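Local coordinates for protein putative oxidoreductase molybdopterin-binding subunit (Sulfolobus tokodaii, PDB 4ZOH) that probably serves as the molybdopterin-binding subunit of a molybdenum hydroxylase of the xanthine dehydrogenase and aldehyde oxidase family, carrying a pterin cytosine dinucleotide, at residues D293-G307 with Q329-I343. Residues are numbered along the deposited sequence; the frame is centred on the assembly and turned at random.
With MCN (pterin cytosine dinucleotide), chain D.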
# COMPACT_ATOMS: atom_id res chain seq x y z
N ASP A 293 -8.90 -15.13 28.12
CA ASP A 293 -7.49 -14.68 28.30
C ASP A 293 -7.21 -14.53 29.78
O ASP A 293 -6.39 -15.23 30.34
CB ASP A 293 -7.36 -13.30 27.61
CG ASP A 293 -5.94 -12.72 27.69
OD1 ASP A 293 -4.99 -13.50 27.89
OD2 ASP A 293 -5.82 -11.47 27.55
N GLU A 294 -7.98 -13.66 30.42
CA GLU A 294 -7.82 -13.35 31.82
C GLU A 294 -8.12 -14.48 32.81
O GLU A 294 -7.42 -14.62 33.82
CB GLU A 294 -8.60 -12.13 32.24
CG GLU A 294 -8.28 -11.78 33.69
CD GLU A 294 -6.80 -11.40 33.96
OE1 GLU A 294 -5.97 -11.35 33.02
OE2 GLU A 294 -6.48 -11.17 35.12
N SER A 295 -9.16 -15.26 32.54
CA SER A 295 -9.41 -16.40 33.39
C SER A 295 -8.22 -17.42 33.43
O SER A 295 -7.94 -17.99 34.50
CB SER A 295 -10.74 -17.08 33.00
OG SER A 295 -10.74 -18.46 33.31
N GLY A 296 -7.56 -17.69 32.30
CA GLY A 296 -6.34 -18.52 32.34
C GLY A 296 -5.28 -17.88 33.27
O GLY A 296 -4.52 -18.59 33.98
N ASN A 297 -5.24 -16.54 33.25
CA ASN A 297 -4.31 -15.74 34.11
C ASN A 297 -4.62 -15.86 35.63
O ASN A 297 -3.69 -15.87 36.46
CB ASN A 297 -4.34 -14.26 33.69
CG ASN A 297 -3.76 -14.05 32.30
OD1 ASN A 297 -3.18 -14.96 31.73
ND2 ASN A 297 -3.86 -12.86 31.78
N VAL A 298 -5.92 -15.97 35.97
CA VAL A 298 -6.33 -16.21 37.37
C VAL A 298 -5.68 -17.45 37.96
O VAL A 298 -5.18 -17.44 39.12
CB VAL A 298 -7.89 -16.19 37.53
CG1 VAL A 298 -8.27 -16.60 38.94
CG2 VAL A 298 -8.43 -14.80 37.19
N LYS A 299 -5.66 -18.47 37.17
CA LYS A 299 -5.04 -19.70 37.49
C LYS A 299 -3.53 -19.56 37.69
O LYS A 299 -2.99 -20.17 38.62
CB LYS A 299 -5.35 -20.72 36.43
CG LYS A 299 -6.87 -20.97 36.41
CD LYS A 299 -7.20 -22.00 35.36
CE LYS A 299 -8.66 -21.98 34.99
NZ LYS A 299 -8.75 -23.20 34.12
N SER A 300 -2.90 -18.72 36.85
CA SER A 300 -1.45 -18.47 36.98
C SER A 300 -1.17 -17.81 38.32
O SER A 300 -0.24 -18.25 39.02
CB SER A 300 -1.00 -17.56 35.84
OG SER A 300 -1.06 -18.30 34.66
N THR A 301 -2.01 -16.84 38.71
CA THR A 301 -1.85 -16.19 39.98
C THR A 301 -1.89 -17.21 41.16
O THR A 301 -0.96 -17.23 42.00
CB THR A 301 -2.96 -15.20 40.21
OG1 THR A 301 -2.97 -14.26 39.13
CG2 THR A 301 -2.81 -14.48 41.56
N VAL A 302 -2.94 -18.06 41.21
CA VAL A 302 -3.05 -19.05 42.30
C VAL A 302 -1.88 -20.00 42.23
O VAL A 302 -1.21 -20.24 43.24
CB VAL A 302 -4.38 -19.89 42.33
CG1 VAL A 302 -4.50 -20.61 43.70
CG2 VAL A 302 -5.59 -19.01 42.17
N ARG A 303 -1.58 -20.53 41.07
CA ARG A 303 -0.61 -21.58 41.05
C ARG A 303 0.82 -21.11 41.42
O ARG A 303 1.69 -21.93 41.67
CB ARG A 303 -0.67 -22.38 39.76
CG ARG A 303 -0.02 -21.75 38.53
CD ARG A 303 -0.79 -22.26 37.29
NE ARG A 303 -0.37 -23.63 37.06
CZ ARG A 303 0.53 -24.03 36.17
NH1 ARG A 303 1.09 -23.17 35.30
NH2 ARG A 303 0.83 -25.32 36.11
N MET A 304 1.06 -19.80 41.45
CA MET A 304 2.43 -19.31 41.69
C MET A 304 2.60 -18.77 43.11
O MET A 304 3.73 -18.46 43.48
CB MET A 304 2.89 -18.21 40.68
CG MET A 304 2.85 -18.69 39.24
SD MET A 304 3.92 -20.07 38.84
CE MET A 304 5.46 -19.23 39.18
N LEU A 305 1.50 -18.60 43.84
CA LEU A 305 1.49 -18.33 45.30
C LEU A 305 2.51 -19.09 46.18
O LEU A 305 2.97 -18.55 47.13
CB LEU A 305 0.11 -18.59 45.89
CG LEU A 305 -0.93 -17.50 45.67
CD1 LEU A 305 -2.30 -17.90 46.21
CD2 LEU A 305 -0.50 -16.20 46.28
N PRO A 306 2.85 -20.36 45.87
CA PRO A 306 3.88 -20.90 46.77
C PRO A 306 5.30 -20.32 46.52
O PRO A 306 6.22 -20.54 47.33
CB PRO A 306 3.86 -22.42 46.47
CG PRO A 306 2.57 -22.70 45.75
CD PRO A 306 2.37 -21.41 44.95
N GLY A 307 5.50 -19.65 45.38
CA GLY A 307 6.76 -19.02 45.08
C GLY A 307 7.92 -20.02 45.10
O GLY A 307 7.80 -21.16 44.65
N GLN A 329 -7.76 -8.11 30.62
CA GLN A 329 -6.94 -8.91 29.68
C GLN A 329 -5.55 -9.14 30.23
O GLN A 329 -5.13 -8.49 31.14
CB GLN A 329 -6.63 -8.12 28.40
CG GLN A 329 -7.75 -7.41 27.74
CD GLN A 329 -7.25 -6.53 26.58
OE1 GLN A 329 -7.52 -5.32 26.54
NE2 GLN A 329 -6.51 -7.13 25.68
N SER A 330 -4.79 -9.97 29.54
CA SER A 330 -3.38 -10.16 29.85
C SER A 330 -2.72 -8.78 29.87
O SER A 330 -2.92 -7.95 28.96
CB SER A 330 -2.71 -10.96 28.78
OG SER A 330 -2.81 -12.34 29.04
N TYR A 331 -1.94 -8.55 30.92
CA TYR A 331 -0.90 -7.51 30.93
C TYR A 331 0.39 -8.15 31.43
O TYR A 331 0.36 -8.97 32.40
CB TYR A 331 -1.28 -6.38 31.82
CG TYR A 331 -0.20 -5.32 32.03
CD1 TYR A 331 0.37 -4.64 30.92
CD2 TYR A 331 0.24 -5.01 33.29
CE1 TYR A 331 1.29 -3.61 31.08
CE2 TYR A 331 1.17 -4.00 33.48
CZ TYR A 331 1.70 -3.30 32.37
OH TYR A 331 2.63 -2.30 32.51
N ARG A 332 1.50 -7.80 30.75
CA ARG A 332 2.85 -8.24 31.06
C ARG A 332 3.02 -9.06 32.34
O ARG A 332 2.96 -8.52 33.44
CB ARG A 332 3.82 -7.03 31.04
CG ARG A 332 5.29 -7.52 30.92
CD ARG A 332 6.25 -6.35 30.83
NE ARG A 332 7.60 -6.79 30.39
CZ ARG A 332 8.43 -5.99 29.68
NH1 ARG A 332 8.03 -4.77 29.37
NH2 ARG A 332 9.62 -6.44 29.24
N GLY A 333 3.18 -10.36 32.17
CA GLY A 333 3.19 -11.34 33.25
C GLY A 333 1.89 -12.17 33.40
O GLY A 333 1.95 -13.30 33.82
N ALA A 334 0.75 -11.58 33.10
CA ALA A 334 -0.51 -12.30 32.85
C ALA A 334 -0.85 -13.27 34.03
O ALA A 334 -0.85 -14.53 33.87
CB ALA A 334 -0.38 -13.07 31.54
N GLY A 335 -1.00 -12.68 35.20
CA GLY A 335 -1.33 -13.44 36.42
C GLY A 335 -0.12 -13.77 37.32
O GLY A 335 -0.25 -13.91 38.55
N ARG A 336 1.05 -13.97 36.72
CA ARG A 336 2.24 -14.33 37.54
C ARG A 336 2.73 -13.20 38.46
O ARG A 336 3.11 -13.49 39.61
CB ARG A 336 3.34 -14.91 36.70
CG ARG A 336 3.04 -16.31 36.23
CD ARG A 336 2.58 -16.37 34.78
NE ARG A 336 3.67 -15.99 33.92
CZ ARG A 336 3.58 -15.70 32.61
NH1 ARG A 336 4.68 -15.35 31.93
NH2 ARG A 336 2.39 -15.74 32.00
N PRO A 337 2.65 -11.90 38.01
CA PRO A 337 3.05 -10.82 38.89
C PRO A 337 2.20 -10.78 40.18
O PRO A 337 2.74 -10.53 41.30
CB PRO A 337 2.76 -9.56 38.07
CG PRO A 337 2.91 -10.01 36.68
CD PRO A 337 2.43 -11.41 36.62
N GLU A 338 0.88 -10.92 40.02
CA GLU A 338 -0.01 -10.89 41.19
C GLU A 338 0.36 -11.98 42.21
O GLU A 338 0.52 -11.70 43.38
CB GLU A 338 -1.46 -11.01 40.75
CG GLU A 338 -1.91 -9.90 39.80
CD GLU A 338 -1.72 -10.26 38.32
OE1 GLU A 338 -0.56 -10.53 37.88
OE2 GLU A 338 -2.74 -10.25 37.55
N GLY A 339 0.52 -13.19 41.75
CA GLY A 339 0.86 -14.35 42.59
C GLY A 339 2.22 -14.21 43.32
O GLY A 339 2.26 -14.42 44.53
N ILE A 340 3.33 -13.96 42.59
CA ILE A 340 4.63 -13.59 43.18
C ILE A 340 4.51 -12.36 44.12
O ILE A 340 5.03 -12.38 45.23
CB ILE A 340 5.74 -13.44 42.11
CG1 ILE A 340 5.95 -14.73 41.33
CG2 ILE A 340 7.07 -12.86 42.69
CD1 ILE A 340 6.19 -15.94 42.24
N TYR A 341 3.78 -11.31 43.73
CA TYR A 341 3.58 -10.16 44.58
C TYR A 341 2.96 -10.59 45.93
O TYR A 341 3.42 -10.15 47.01
CB TYR A 341 2.69 -9.15 43.90
CG TYR A 341 2.04 -8.08 44.78
CD1 TYR A 341 2.72 -6.94 45.17
CD2 TYR A 341 0.67 -8.18 45.18
CE1 TYR A 341 2.11 -5.95 45.97
CE2 TYR A 341 0.06 -7.20 45.96
CZ TYR A 341 0.77 -6.07 46.37
OH TYR A 341 0.11 -5.03 47.14
N PHE A 342 1.88 -11.41 45.85
CA PHE A 342 1.26 -11.93 47.04
C PHE A 342 2.22 -12.69 47.96
O PHE A 342 2.32 -12.29 49.12
CB PHE A 342 -0.04 -12.72 46.72
CG PHE A 342 -1.18 -11.82 46.18
CD1 PHE A 342 -1.47 -10.63 46.76
CD2 PHE A 342 -1.93 -12.21 45.08
CE1 PHE A 342 -2.51 -9.82 46.28
CE2 PHE A 342 -2.97 -11.44 44.61
CZ PHE A 342 -3.25 -10.23 45.17
N ILE A 343 2.93 -13.72 47.48
CA ILE A 343 3.82 -14.45 48.34
C ILE A 343 4.99 -13.56 48.87
O ILE A 343 5.36 -13.67 50.04
CB ILE A 343 4.32 -15.80 47.75
CG1 ILE A 343 5.01 -16.66 48.84
CG2 ILE A 343 5.23 -15.65 46.50
CD1 ILE A 343 4.12 -16.96 50.05
N1 MCN D . 16.26 -13.31 25.43
C2 MCN D . 17.51 -13.90 25.36
N3 MCN D . 17.82 -15.00 26.11
C4 MCN D . 16.85 -15.52 26.96
C5 MCN D . 15.58 -14.93 27.04
C6 MCN D . 15.27 -13.82 26.24
O2 MCN D . 18.41 -13.48 24.63
N4 MCN D . 17.16 -16.58 27.67
C1' MCN D . 16.02 -12.14 24.57
C2D MCN D . 15.41 -12.61 23.24
O2' MCN D . 16.37 -12.82 22.25
C3' MCN D . 14.59 -11.41 22.82
C4D MCN D . 13.95 -11.11 24.11
O4D MCN D . 15.03 -11.30 25.13
O3' MCN D . 15.36 -10.34 22.40
C5' MCN D . 12.91 -12.20 23.98
O5' MCN D . 12.30 -12.43 25.12
PA MCN D . 11.35 -13.72 25.37
O1A MCN D . 11.41 -14.84 24.45
O2A MCN D . 11.66 -13.89 26.83
O3A MCN D . 9.90 -12.86 25.32
PB MCN D . 9.14 -12.58 23.93
O1B MCN D . 8.23 -13.77 23.66
O2B MCN D . 9.98 -12.18 22.80
O3B MCN D . 8.35 -11.34 24.35
C10 MCN D . 7.02 -11.39 24.95
C9' MCN D . 6.97 -10.54 26.19
C8' MCN D . 5.63 -10.34 26.68
S8' MCN D . 4.60 -11.72 27.02
C7' MCN D . 5.15 -9.11 27.01
S7' MCN D . 3.55 -8.85 27.74
C6' MCN D . 5.96 -7.91 26.91
C7 MCN D . 7.48 -8.29 26.84
O9' MCN D . 7.60 -9.30 25.86
N5' MCN D . 5.55 -7.02 25.83
C4A MCN D . 6.44 -6.16 25.15
N8' MCN D . 8.28 -7.10 26.40
C4B MCN D . 7.82 -6.20 25.49
N1' MCN D . 8.72 -5.39 24.93
C2' MCN D . 8.32 -4.54 23.99
N2' MCN D . 9.23 -3.76 23.44
N3' MCN D . 6.95 -4.42 23.58
C4' MCN D . 5.96 -5.23 24.19
O4' MCN D . 4.75 -5.12 23.85
O HOH W 1 -5.32 -9.55 25.45
O HOH W 2 -4.13 -9.22 33.72
O HOH W 3 -0.45 -16.60 32.63
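Ser-330 OG is gripped by two side chains of helix 288-304: it donates to Asp-293 OD1 at 2.7 Å and accepts from Asn-297 ND2. The carboxylate of Asp-293 accepts both donors of the serine, OG and N, because OD2 takes the Ser-330 N-H in a nearly straight bond (2.7 Å, 175°) arriving from above the carboxylate plane, whereas OG meets OD1 on the syn side. CG of Asp-293 stands anti to its own N (chi1 -179°), which extends the carboxylate toward the Ser-330 backbone N. The amide of Asn-297 is held through ND2, whose partners are Ser-330 OG, in the amide plane at 3.0 Å, and Glu-294 OE1. OE2 of Glu-294 and OE2 of Glu-338 lie 4.6 Å apart, and both form salt bridges with Lys-258, which would probably offset part of their repulsion.

Within a type I' turn from Gly-333 to Arg-336, Gly-335 takes the N-cap position of helix 336-353. In the molybdopterin cofactor-binding domain, the axes of helical segments 293-304 and 336-343 come within 7.2 Å, their directions 24° apart. Glycines permit this approach, having no CB between the backbones: Gly-335 CA contacts Asn-297 O at 3.4 Å, and Gly-339 CA contacts Thr-301 O, both as CA-H...O. Farther along, Leu-305 CD2 reaches Phe-342 CB at 3.5 Å, while Thr-301 CG2 meets the Phe-342 ring at its edge.

The loop before the turn leads to the cofactor. Arg-332 lays one guanidinium face against the pterin, with N8' offset toward the rim and 3.2 Å from NH2, while Gln-613 and Gly-671 accept from its NH1 and NE.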